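Local coordinates for protein cellulase (Bacillus sp. BG-CS10, PDB 5E09) that probably hydrolyses internal beta-1,4-glucosidic bonds of cellulose, as a halophilic enzyme that joins a family 5 catalytic barrel to a family 46 carbohydrate-binding module, at residues V147-F152 / T222-G227; A165-L170 / P193-A198; D202-L207 / F253-N258; E244-I249 / F293-H298. One frame throughout, in Å; residues are numbered along the deposited sequence.

Interaction 1 of 4, residues V147-F152 / T222-G227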
# COMPACT_ATOMS: atom_id res chain seq x y z
N VAL A 147 3.74 0.32 20.28
CA VAL A 147 4.53 -0.65 19.52
C VAL A 147 3.86 -0.91 18.17
O VAL A 147 2.64 -1.00 18.08
CB VAL A 147 4.68 -1.98 20.29
CG1 VAL A 147 3.34 -2.40 20.90
CG2 VAL A 147 5.25 -3.08 19.40
N ASN A 148 4.66 -1.00 17.11
CA ASN A 148 4.11 -1.28 15.80
C ASN A 148 3.79 -2.75 15.63
O ASN A 148 4.61 -3.60 15.94
CB ASN A 148 5.07 -0.85 14.70
CG ASN A 148 4.52 -1.11 13.31
OD1 ASN A 148 3.59 -0.43 12.87
ND2 ASN A 148 5.06 -2.11 12.62
N GLU A 149 2.58 -3.04 15.12
CA GLU A 149 2.15 -4.39 14.76
C GLU A 149 2.60 -5.48 15.73
O GLU A 149 3.38 -6.36 15.36
CB GLU A 149 2.65 -4.73 13.34
CG GLU A 149 2.10 -3.78 12.28
CD GLU A 149 2.33 -4.26 10.84
OE1 GLU A 149 3.04 -5.27 10.65
OE2 GLU A 149 1.78 -3.62 9.91
N PRO A 150 2.10 -5.44 16.97
CA PRO A 150 2.51 -6.40 18.00
C PRO A 150 2.19 -7.84 17.62
O PRO A 150 1.06 -8.15 17.24
CB PRO A 150 1.68 -5.98 19.23
CG PRO A 150 1.21 -4.60 18.94
CD PRO A 150 1.05 -4.53 17.46
N ARG A 151 3.19 -8.71 17.71
CA ARG A 151 3.00 -10.13 17.47
C ARG A 151 3.86 -10.89 18.47
O ARG A 151 4.87 -10.37 18.94
CB ARG A 151 3.38 -10.48 16.02
CG ARG A 151 2.86 -11.82 15.52
CD ARG A 151 3.42 -12.15 14.14
NE ARG A 151 4.04 -10.98 13.52
CZ ARG A 151 5.32 -10.90 13.17
NH1 ARG A 151 6.12 -11.94 13.35
NH2 ARG A 151 5.78 -9.79 12.63
N PHE A 152 3.47 -12.11 18.83
CA PHE A 152 4.25 -12.87 19.80
C PHE A 152 4.45 -14.30 19.35
O PHE A 152 3.76 -14.78 18.45
CB PHE A 152 3.58 -12.83 21.17
CG PHE A 152 3.37 -11.44 21.68
CD1 PHE A 152 4.38 -10.76 22.34
CD2 PHE A 152 2.16 -10.79 21.48
CE1 PHE A 152 4.20 -9.47 22.80
CE2 PHE A 152 1.97 -9.50 21.93
CZ PHE A 152 2.99 -8.84 22.60
N THR A 222 -5.40 2.42 16.91
CA THR A 222 -4.82 2.38 15.58
C THR A 222 -4.86 1.00 14.94
O THR A 222 -4.65 -0.02 15.60
CB THR A 222 -3.36 2.87 15.57
OG1 THR A 222 -2.87 2.83 14.22
CG2 THR A 222 -2.47 2.00 16.45
N VAL A 223 -5.15 0.98 13.64
CA VAL A 223 -5.09 -0.27 12.89
C VAL A 223 -4.39 -0.03 11.56
O VAL A 223 -4.16 1.12 11.17
CB VAL A 223 -6.50 -0.87 12.65
CG1 VAL A 223 -7.07 -1.41 13.95
CG2 VAL A 223 -7.44 0.16 12.04
N HIS A 224 -4.05 -1.12 10.88
CA HIS A 224 -3.39 -1.06 9.59
C HIS A 224 -4.24 -1.79 8.56
O HIS A 224 -5.00 -2.69 8.91
CB HIS A 224 -1.99 -1.68 9.65
CG HIS A 224 -1.02 -0.89 10.46
ND1 HIS A 224 0.27 -1.32 10.70
CD2 HIS A 224 -1.13 0.30 11.09
CE1 HIS A 224 0.90 -0.43 11.44
NE2 HIS A 224 0.07 0.57 11.69
N TYR A 225 -4.10 -1.42 7.29
CA TYR A 225 -4.88 -2.06 6.24
C TYR A 225 -4.15 -2.01 4.89
O TYR A 225 -3.71 -0.96 4.45
CB TYR A 225 -6.25 -1.39 6.11
CG TYR A 225 -7.17 -2.14 5.19
CD1 TYR A 225 -7.80 -3.31 5.61
CD2 TYR A 225 -7.41 -1.70 3.89
CE1 TYR A 225 -8.64 -4.01 4.78
CE2 TYR A 225 -8.26 -2.39 3.05
CZ TYR A 225 -8.87 -3.55 3.50
OH TYR A 225 -9.71 -4.24 2.67
N TYR A 226 -4.05 -3.16 4.24
CA TYR A 226 -3.28 -3.26 3.00
C TYR A 226 -4.06 -3.93 1.89
O TYR A 226 -3.49 -4.38 0.90
CB TYR A 226 -1.97 -4.00 3.26
CG TYR A 226 -0.93 -3.12 3.91
CD1 TYR A 226 -0.10 -2.31 3.14
CD2 TYR A 226 -0.79 -3.08 5.29
CE1 TYR A 226 0.84 -1.49 3.72
CE2 TYR A 226 0.15 -2.26 5.89
CZ TYR A 226 0.97 -1.47 5.10
OH TYR A 226 1.91 -0.66 5.68
N GLY A 227 -5.37 -4.01 2.08
CA GLY A 227 -6.26 -4.50 1.05
C GLY A 227 -6.50 -5.99 1.11
O GLY A 227 -5.65 -6.75 1.57

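Interaction 2 of 4, residues A165-L170 / P193-A198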
# COMPACT_ATOMS: atom_id res chain seq x y z
N ALA A 165 -2.96 -11.01 26.66
CA ALA A 165 -2.47 -10.55 27.95
C ALA A 165 -1.17 -9.76 27.80
O ALA A 165 -1.00 -8.70 28.42
CB ALA A 165 -2.27 -11.72 28.88
N PHE A 166 -0.26 -10.26 26.97
CA PHE A 166 1.03 -9.60 26.73
C PHE A 166 0.85 -8.20 26.15
O PHE A 166 1.50 -7.24 26.58
CB PHE A 166 1.90 -10.42 25.79
CG PHE A 166 2.38 -11.72 26.37
CD1 PHE A 166 2.48 -11.90 27.74
CD2 PHE A 166 2.73 -12.78 25.53
CE1 PHE A 166 2.91 -13.10 28.27
CE2 PHE A 166 3.16 -13.98 26.06
CZ PHE A 166 3.25 -14.14 27.43
N LEU A 167 -0.03 -8.08 25.16
CA LEU A 167 -0.26 -6.79 24.53
C LEU A 167 -0.87 -5.83 25.53
O LEU A 167 -0.49 -4.66 25.59
CB LEU A 167 -1.16 -6.91 23.30
CG LEU A 167 -1.47 -5.59 22.59
CD1 LEU A 167 -0.19 -4.79 22.33
CD2 LEU A 167 -2.22 -5.82 21.30
N GLU A 168 -1.80 -6.32 26.35
CA GLU A 168 -2.41 -5.44 27.34
C GLU A 168 -1.38 -4.96 28.37
O GLU A 168 -1.42 -3.82 28.82
CB GLU A 168 -3.58 -6.12 28.05
CG GLU A 168 -4.27 -5.20 29.06
CD GLU A 168 -5.76 -5.48 29.20
OE1 GLU A 168 -6.24 -6.48 28.62
OE2 GLU A 168 -6.45 -4.69 29.88
N GLU A 169 -0.44 -5.84 28.73
CA GLU A 169 0.61 -5.47 29.67
C GLU A 169 1.57 -4.45 29.07
O GLU A 169 2.01 -3.53 29.76
CB GLU A 169 1.37 -6.71 30.15
CG GLU A 169 0.54 -7.63 31.03
CD GLU A 169 1.08 -9.05 31.07
OE1 GLU A 169 2.30 -9.24 30.87
OE2 GLU A 169 0.28 -9.99 31.29
N LEU A 170 1.91 -4.62 27.80
CA LEU A 170 2.76 -3.65 27.12
C LEU A 170 2.08 -2.28 27.05
O LEU A 170 2.68 -1.26 27.37
CB LEU A 170 3.11 -4.13 25.71
CG LEU A 170 4.11 -5.28 25.62
CD1 LEU A 170 4.31 -5.65 24.17
CD2 LEU A 170 5.44 -4.90 26.27
N PRO A 193 -2.31 0.00 19.62
CA PRO A 193 -2.61 -0.94 18.55
C PRO A 193 -3.44 -2.15 18.98
O PRO A 193 -3.35 -2.59 20.13
CB PRO A 193 -1.22 -1.40 18.10
CG PRO A 193 -0.42 -1.36 19.38
CD PRO A 193 -0.98 -0.24 20.21
N THR A 194 -4.26 -2.66 18.06
CA THR A 194 -4.79 -4.00 18.19
C THR A 194 -3.63 -4.96 17.99
O THR A 194 -2.57 -4.56 17.50
CB THR A 194 -5.90 -4.30 17.17
OG1 THR A 194 -5.42 -4.04 15.85
CG2 THR A 194 -7.14 -3.45 17.43
N LEU A 195 -3.83 -6.22 18.35
CA LEU A 195 -2.85 -7.27 18.08
C LEU A 195 -2.59 -7.36 16.58
O LEU A 195 -3.53 -7.51 15.79
CB LEU A 195 -3.34 -8.61 18.63
CG LEU A 195 -2.32 -9.75 18.66
CD1 LEU A 195 -1.15 -9.39 19.57
CD2 LEU A 195 -2.99 -11.03 19.13
N GLU A 196 -1.31 -7.26 16.19
CA GLU A 196 -0.89 -7.29 14.79
C GLU A 196 -1.46 -6.13 13.98
O GLU A 196 -1.49 -6.18 12.74
CB GLU A 196 -1.28 -8.62 14.13
CG GLU A 196 -0.44 -9.80 14.54
CD GLU A 196 -1.02 -11.12 14.06
OE1 GLU A 196 -2.13 -11.12 13.50
OE2 GLU A 196 -0.36 -12.17 14.26
N THR A 197 -1.91 -5.08 14.68
CA THR A 197 -2.71 -4.00 14.11
C THR A 197 -3.77 -4.51 13.14
O THR A 197 -4.04 -3.87 12.12
CB THR A 197 -1.85 -2.94 13.37
OG1 THR A 197 -1.15 -3.55 12.28
CG2 THR A 197 -0.85 -2.30 14.33
N ALA A 198 -4.37 -5.66 13.45
CA ALA A 198 -5.39 -6.26 12.59
C ALA A 198 -6.79 -5.85 13.02
O ALA A 198 -6.97 -5.19 14.04
CB ALA A 198 -5.24 -7.77 12.59

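Interaction 3 of 4, residues D202-L207 / F253-N258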
# COMPACT_ATOMS: atom_id res chain seq x y z
N ASP A 202 -12.62 -9.62 17.51
CA ASP A 202 -12.11 -9.97 18.83
C ASP A 202 -10.93 -9.09 19.24
O ASP A 202 -10.85 -8.62 20.39
CB ASP A 202 -11.70 -11.44 18.90
CG ASP A 202 -11.22 -11.84 20.28
OD1 ASP A 202 -12.02 -11.78 21.24
OD2 ASP A 202 -10.03 -12.22 20.41
N LEU A 203 -10.02 -8.85 18.30
CA LEU A 203 -8.90 -7.96 18.54
C LEU A 203 -9.39 -6.54 18.83
O LEU A 203 -8.93 -5.88 19.78
CB LEU A 203 -7.95 -7.97 17.34
CG LEU A 203 -7.53 -9.37 16.88
CD1 LEU A 203 -6.61 -9.30 15.68
CD2 LEU A 203 -6.85 -10.13 18.01
N LEU A 204 -10.35 -6.08 18.03
CA LEU A 204 -10.95 -4.77 18.25
C LEU A 204 -11.53 -4.68 19.66
O LEU A 204 -11.27 -3.71 20.39
CB LEU A 204 -12.05 -4.49 17.22
CG LEU A 204 -11.60 -4.41 15.76
CD1 LEU A 204 -12.79 -4.19 14.84
CD2 LEU A 204 -10.55 -3.32 15.57
N ASN A 205 -12.27 -5.70 20.06
CA ASN A 205 -12.89 -5.75 21.38
C ASN A 205 -11.87 -5.68 22.50
O ASN A 205 -12.08 -4.99 23.49
CB ASN A 205 -13.73 -7.01 21.53
CG ASN A 205 -15.02 -6.95 20.75
OD1 ASN A 205 -15.55 -5.86 20.49
ND2 ASN A 205 -15.53 -8.11 20.34
N ARG A 206 -10.76 -6.40 22.34
CA ARG A 206 -9.76 -6.44 23.40
C ARG A 206 -9.01 -5.12 23.54
O ARG A 206 -8.70 -4.69 24.66
CB ARG A 206 -8.79 -7.59 23.15
CG ARG A 206 -9.50 -8.92 23.14
CD ARG A 206 -8.56 -10.07 23.15
NE ARG A 206 -8.53 -10.73 24.46
CZ ARG A 206 -9.12 -11.89 24.71
NH1 ARG A 206 -9.77 -12.54 23.75
NH2 ARG A 206 -9.04 -12.42 25.93
N LEU A 207 -8.73 -4.47 22.41
CA LEU A 207 -8.17 -3.12 22.48
C LEU A 207 -9.17 -2.20 23.19
O LEU A 207 -8.79 -1.39 24.05
CB LEU A 207 -7.85 -2.59 21.09
CG LEU A 207 -7.45 -1.11 21.06
CD1 LEU A 207 -6.25 -0.87 21.93
CD2 LEU A 207 -7.18 -0.66 19.64
N PHE A 253 -14.04 -1.68 7.82
CA PHE A 253 -14.13 -0.39 8.49
C PHE A 253 -15.51 -0.14 9.09
O PHE A 253 -15.67 0.73 9.94
CB PHE A 253 -13.68 0.70 7.53
CG PHE A 253 -12.19 0.67 7.28
CD1 PHE A 253 -11.32 1.11 8.26
CD2 PHE A 253 -11.68 0.12 6.12
CE1 PHE A 253 -9.95 1.05 8.06
CE2 PHE A 253 -10.31 0.06 5.91
CZ PHE A 253 -9.44 0.53 6.89
N ASN A 254 -16.49 -0.94 8.69
CA ASN A 254 -17.76 -0.95 9.42
C ASN A 254 -17.54 -1.41 10.85
O ASN A 254 -18.00 -0.76 11.79
CB ASN A 254 -18.80 -1.84 8.75
CG ASN A 254 -19.60 -1.11 7.69
OD1 ASN A 254 -19.55 0.12 7.59
ND2 ASN A 254 -20.35 -1.86 6.89
N ARG A 255 -16.84 -2.52 11.04
CA ARG A 255 -16.67 -2.96 12.42
C ARG A 255 -15.67 -2.07 13.18
O ARG A 255 -15.81 -1.88 14.39
CB ARG A 255 -16.27 -4.43 12.50
CG ARG A 255 -15.01 -4.82 11.79
CD ARG A 255 -14.69 -6.28 12.05
NE ARG A 255 -13.52 -6.69 11.29
CZ ARG A 255 -13.57 -7.16 10.04
NH1 ARG A 255 -14.74 -7.29 9.43
NH2 ARG A 255 -12.45 -7.50 9.42
N VAL A 256 -14.69 -1.50 12.47
CA VAL A 256 -13.82 -0.53 13.14
C VAL A 256 -14.65 0.67 13.63
O VAL A 256 -14.46 1.16 14.74
CB VAL A 256 -12.69 -0.02 12.21
CG1 VAL A 256 -11.98 1.18 12.84
CG2 VAL A 256 -11.70 -1.13 11.93
N HIS A 257 -15.57 1.12 12.80
CA HIS A 257 -16.41 2.26 13.15
C HIS A 257 -17.35 1.94 14.32
O HIS A 257 -17.47 2.73 15.26
CB HIS A 257 -17.22 2.71 11.94
CG HIS A 257 -18.16 3.84 12.22
ND1 HIS A 257 -17.77 5.16 12.18
CD2 HIS A 257 -19.47 3.84 12.56
CE1 HIS A 257 -18.81 5.93 12.47
NE2 HIS A 257 -19.85 5.15 12.71
N ASN A 258 -18.01 0.79 14.26
CA ASN A 258 -18.93 0.38 15.32
C ASN A 258 -18.24 0.23 16.66
O ASN A 258 -18.77 0.65 17.69
CB ASN A 258 -19.63 -0.93 14.96
CG ASN A 258 -20.42 -0.83 13.68
OD1 ASN A 258 -20.87 0.26 13.28
ND2 ASN A 258 -20.61 -1.96 13.01

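Interaction 4 of 4, residues E244-I249 / F293-H298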
# COMPACT_ATOMS: atom_id res chain seq x y z
N GLU A 244 -15.34 -8.33 -4.14
CA GLU A 244 -14.81 -8.88 -2.90
C GLU A 244 -13.84 -7.93 -2.21
O GLU A 244 -13.84 -7.83 -0.98
CB GLU A 244 -14.12 -10.22 -3.15
CG GLU A 244 -15.00 -11.25 -3.80
CD GLU A 244 -14.35 -12.61 -3.79
OE1 GLU A 244 -13.80 -12.99 -2.73
OE2 GLU A 244 -14.39 -13.29 -4.84
N THR A 245 -13.01 -7.26 -3.00
CA THR A 245 -12.07 -6.27 -2.47
C THR A 245 -12.84 -5.12 -1.81
O THR A 245 -12.55 -4.70 -0.66
CB THR A 245 -11.16 -5.74 -3.60
OG1 THR A 245 -10.69 -6.85 -4.37
CG2 THR A 245 -9.97 -4.98 -3.03
N GLN A 246 -13.86 -4.64 -2.53
CA GLN A 246 -14.71 -3.56 -2.05
C GLN A 246 -15.42 -3.94 -0.76
O GLN A 246 -15.44 -3.18 0.22
CB GLN A 246 -15.73 -3.19 -3.13
CG GLN A 246 -15.10 -2.86 -4.48
CD GLN A 246 -16.11 -2.49 -5.54
OE1 GLN A 246 -16.64 -3.35 -6.24
NE2 GLN A 246 -16.38 -1.20 -5.68
N GLN A 247 -15.98 -5.15 -0.75
CA GLN A 247 -16.73 -5.64 0.39
C GLN A 247 -15.83 -5.81 1.60
O GLN A 247 -16.26 -5.57 2.73
CB GLN A 247 -17.43 -6.96 0.06
CG GLN A 247 -18.52 -7.33 1.04
CD GLN A 247 -19.60 -6.26 1.14
OE1 GLN A 247 -20.10 -5.78 0.12
NE2 GLN A 247 -19.94 -5.86 2.36
N ASP A 248 -14.59 -6.23 1.36
CA ASP A 248 -13.62 -6.36 2.44
C ASP A 248 -13.35 -5.00 3.08
O ASP A 248 -13.27 -4.88 4.31
CB ASP A 248 -12.31 -6.97 1.93
CG ASP A 248 -11.38 -7.34 3.06
OD1 ASP A 248 -11.66 -8.35 3.74
OD2 ASP A 248 -10.39 -6.61 3.28
N ILE A 249 -13.22 -3.97 2.25
CA ILE A 249 -13.09 -2.61 2.79
C ILE A 249 -14.31 -2.22 3.65
O ILE A 249 -14.17 -1.77 4.82
CB ILE A 249 -12.91 -1.59 1.66
CG1 ILE A 249 -11.56 -1.81 0.97
CG2 ILE A 249 -13.03 -0.17 2.20
CD1 ILE A 249 -11.38 -1.04 -0.31
N PHE A 293 -7.75 2.89 -4.30
CA PHE A 293 -7.50 3.97 -3.35
C PHE A 293 -8.66 4.98 -3.27
O PHE A 293 -8.97 5.49 -2.19
CB PHE A 293 -6.18 4.67 -3.68
CG PHE A 293 -4.98 3.89 -3.22
CD1 PHE A 293 -4.53 3.99 -1.91
CD2 PHE A 293 -4.31 3.05 -4.10
CE1 PHE A 293 -3.42 3.26 -1.48
CE2 PHE A 293 -3.20 2.32 -3.67
CZ PHE A 293 -2.76 2.43 -2.35
N GLU A 294 -9.31 5.24 -4.40
CA GLU A 294 -10.47 6.14 -4.42
C GLU A 294 -11.60 5.59 -3.53
O GLU A 294 -12.15 6.29 -2.67
CB GLU A 294 -10.97 6.35 -5.85
CG GLU A 294 -11.97 7.49 -6.04
CD GLU A 294 -13.40 7.07 -5.77
OE1 GLU A 294 -13.73 5.88 -5.96
OE2 GLU A 294 -14.20 7.95 -5.35
N PHE A 295 -11.93 4.32 -3.75
CA PHE A 295 -12.95 3.65 -2.96
C PHE A 295 -12.61 3.66 -1.46
O PHE A 295 -13.41 4.10 -0.61
CB PHE A 295 -13.11 2.22 -3.47
CG PHE A 295 -14.30 1.50 -2.92
CD1 PHE A 295 -15.54 1.63 -3.52
CD2 PHE A 295 -14.17 0.67 -1.82
CE1 PHE A 295 -16.64 0.95 -3.02
CE2 PHE A 295 -15.27 -0.01 -1.32
CZ PHE A 295 -16.50 0.13 -1.92
N LEU A 296 -11.40 3.18 -1.15
CA LEU A 296 -10.92 3.12 0.23
C LEU A 296 -11.03 4.46 0.96
O LEU A 296 -11.60 4.54 2.06
CB LEU A 296 -9.47 2.64 0.27
CG LEU A 296 -8.81 2.62 1.66
CD1 LEU A 296 -9.59 1.72 2.61
CD2 LEU A 296 -7.35 2.20 1.58
N ILE A 297 -10.48 5.51 0.36
CA ILE A 297 -10.46 6.79 1.05
C ILE A 297 -11.88 7.37 1.17
O ILE A 297 -12.21 8.01 2.17
CB ILE A 297 -9.51 7.78 0.37
CG1 ILE A 297 -8.07 7.28 0.53
CG2 ILE A 297 -9.63 9.17 0.99
CD1 ILE A 297 -7.04 8.07 -0.23
N HIS A 298 -12.73 7.12 0.17
CA HIS A 298 -14.14 7.50 0.32
C HIS A 298 -14.73 6.89 1.59
O HIS A 298 -15.34 7.60 2.41
CB HIS A 298 -14.97 7.06 -0.89
CG HIS A 298 -16.45 7.17 -0.67
ND1 HIS A 298 -17.04 8.31 -0.18
CD2 HIS A 298 -17.45 6.28 -0.89
CE1 HIS A 298 -18.35 8.12 -0.10
NE2 HIS A 298 -18.62 6.90 -0.52

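Interaction 1 of 4, residues V147-F152 / T222-G227
Glu149 and His224 are joined by the one hydrogen bond across this contact. The ND1 of His224 donates to OE2 of Glu149 at 2.9 Å, nearly straight at 167°. The carboxylate oxygen lies in the plane of the imidazole and accepts through its anti lone pair, turned away from OE1, and the flat groups are inclined by 54°. This bond helps to fix the rotation of the ring.

A close polar contact accompanies it at the neighbouring ring carbon. Asn148 swings its CG anti to the backbone N (chi1 -179°), and its OD1 comes to 3.0 Å from CE1 of His224, again at the ring edge. The same OD1 accepts a hydrogen bond from Arg59. Packing is slight: CG of Glu149 approaches ND1 of His224 to 3.4 Å.

With an alanine here instead of Glu149, ND1 of His224 would probably lose its acceptor and the imidazole would be freer to turn. Glu271, hydrogen-bonded to Tyr226, touches Asn148, Glu149 and His224 from the next barrel strand. The Asn-Glu-Pro sequence at 148-150, following a barrel strand and facing this second glutamate, is consistent with the active centre of family 5 glycosyl hydrolases, in which two glutamates catalyse cleavage.

Interaction 2 of 4, residues A165-L170 / P193-A198
Leu167 presses one methyl against the backbone of residues 193-195, where helix 161-181 of the TIM barrel meets the loop that follows strand 190-193. This helix is the outer connection leading from strand 142-145 to strand 190-193, and its inner side therefore packs on the very strand it introduces.

The contact between the segments is apolar and rests on the CD2 branch of Leu167. With CG set anti to the backbone N (chi1 179°), the side chain reaches out from the helix, and Leu167 CD2 comes within 3.4 Å of Leu195 N. Leu167 CD2 also lies 3.6 Å from Pro193 O, so the methyl sits against peptide groups on both sides of Thr194. Side chain meets side chain at Leu195, whose CB is 4.0 Å and CD1 4.1 Å from Leu167 CD2. Leu195 also touches His164, one turn back along the helix. All four residues that meet here are buried.

No hydrogen bond crosses between the segments; those within the loop shape the surface that Leu167 meets. Residues 194-197 form a type II turn, closed by a bond of 2.9 Å from Thr197 N to Thr194 O. The side chain of Thr194 points away from the helix, and its methyl packs on Leu207 of helix 201-214. Its hydroxyl ties down the far end of the loop: Thr194 OG1 donates to Ala198 O at 2.6 Å, in the carbonyl plane and on a lone pair.

Interaction 3 of 4, residues D202-L207 / F253-N258
Leu204 holds its CG anti to its own carbonyl carbon (chi1 -63°) and runs on extended, which carries CD1 across to helix 243-261. Arg255 meets it with CG placed between backbone N and carbonyl carbon (chi1 59°), and from there the chain is stretched out to NE. The two side chains cross at about a right angle, and the leucine methyl lies against the aliphatic part of the arginine: CD1 of Leu204 is 3.8 Å from CG and 4.0 Å from CD of Arg255.

Helices 201-214 and 243-261 are neighbouring outer helices of the TIM barrel, connected in sequence through strand 219-225, and Leu204 lies between them. Its CD1 also reaches the helix backbone, 4.1 Å from Val256 N, with the Val256 CG2 methyl a little farther off at 4.4 Å. Further along the same helix, Thr259 and Phe260 touch Leu204 as well.

The polar end of Arg255 is engaged beyond the leucine, where NE donates to the carbonyl oxygen of Thr199, just ahead of helix 201-214. One helical turn apart on the outward side of that helix, Arg206 NH1 and Asp202 OD2 form a salt bridge whose hydrogen bond is weak, at 3.4 Å.

Interaction 4 of 4, residues E244-I249 / F293-H298
Segments 244-249 and 293-298, of helices 243-261 and 286-302, meet through Gln246, Ile249, Phe295 and Leu296 and run nearly parallel; the segment axes approach to 10.3 Å and are inclined by 21°.

Phe295 turns its CG anti to the backbone N (chi1 -169°) and thereby extends its ring toward the other helix. Gln246 lies over one face of it in a CH-pi contact: its CG stands 4.2 Å from the ring centroid, only 12° off the normal. The chain passes across the ring, and its amide, steeply inclined to the ring, brings Gln246 NE2 to 3.4 Å from Phe295 CE1. Ile249 comes from a different direction, at the ring edge, with CD1 3.6 Å from CD2 of Phe295. The other branch of Ile249 is used separately, its CG2 packing at 3.9 Å on CD1 of Leu296. Phe241 adds an edge-to-face contact to the Phe295 ring.

An alanine in place of Phe295 would probably open a gap between the helices, leaving the Gln246 chain without the face it lies on and Ile249 CD1 without its ring partner.

The arrangement joins two neighbouring outer helices of the TIM barrel, the pair that precedes and follows strand 267-272.

All four contacts belong to the TIM barrel, and they pass from its probable active centre to its outer helices. Interactions 1 and 2 have centres about 9 Å apart and share backbone bonds: Pro150 O lies 2.7 Å from Glu196 N, and His224 N lies 3.0 Å from Thr197 O, tying the loop of interaction 2 to the residues around Glu149. That loop packs in turn on interaction 3, with Ala198 CB 3.7 Å from Leu203 CD1. Interactions 3 and 4 both use helix 243-261 and touch through Phe253 and Leu296. Tyr225, next to His224, reaches interaction 4 directly, its OH 2.5 Å from Asp248 OD2, whereas interactions 2 and 4 do not touch.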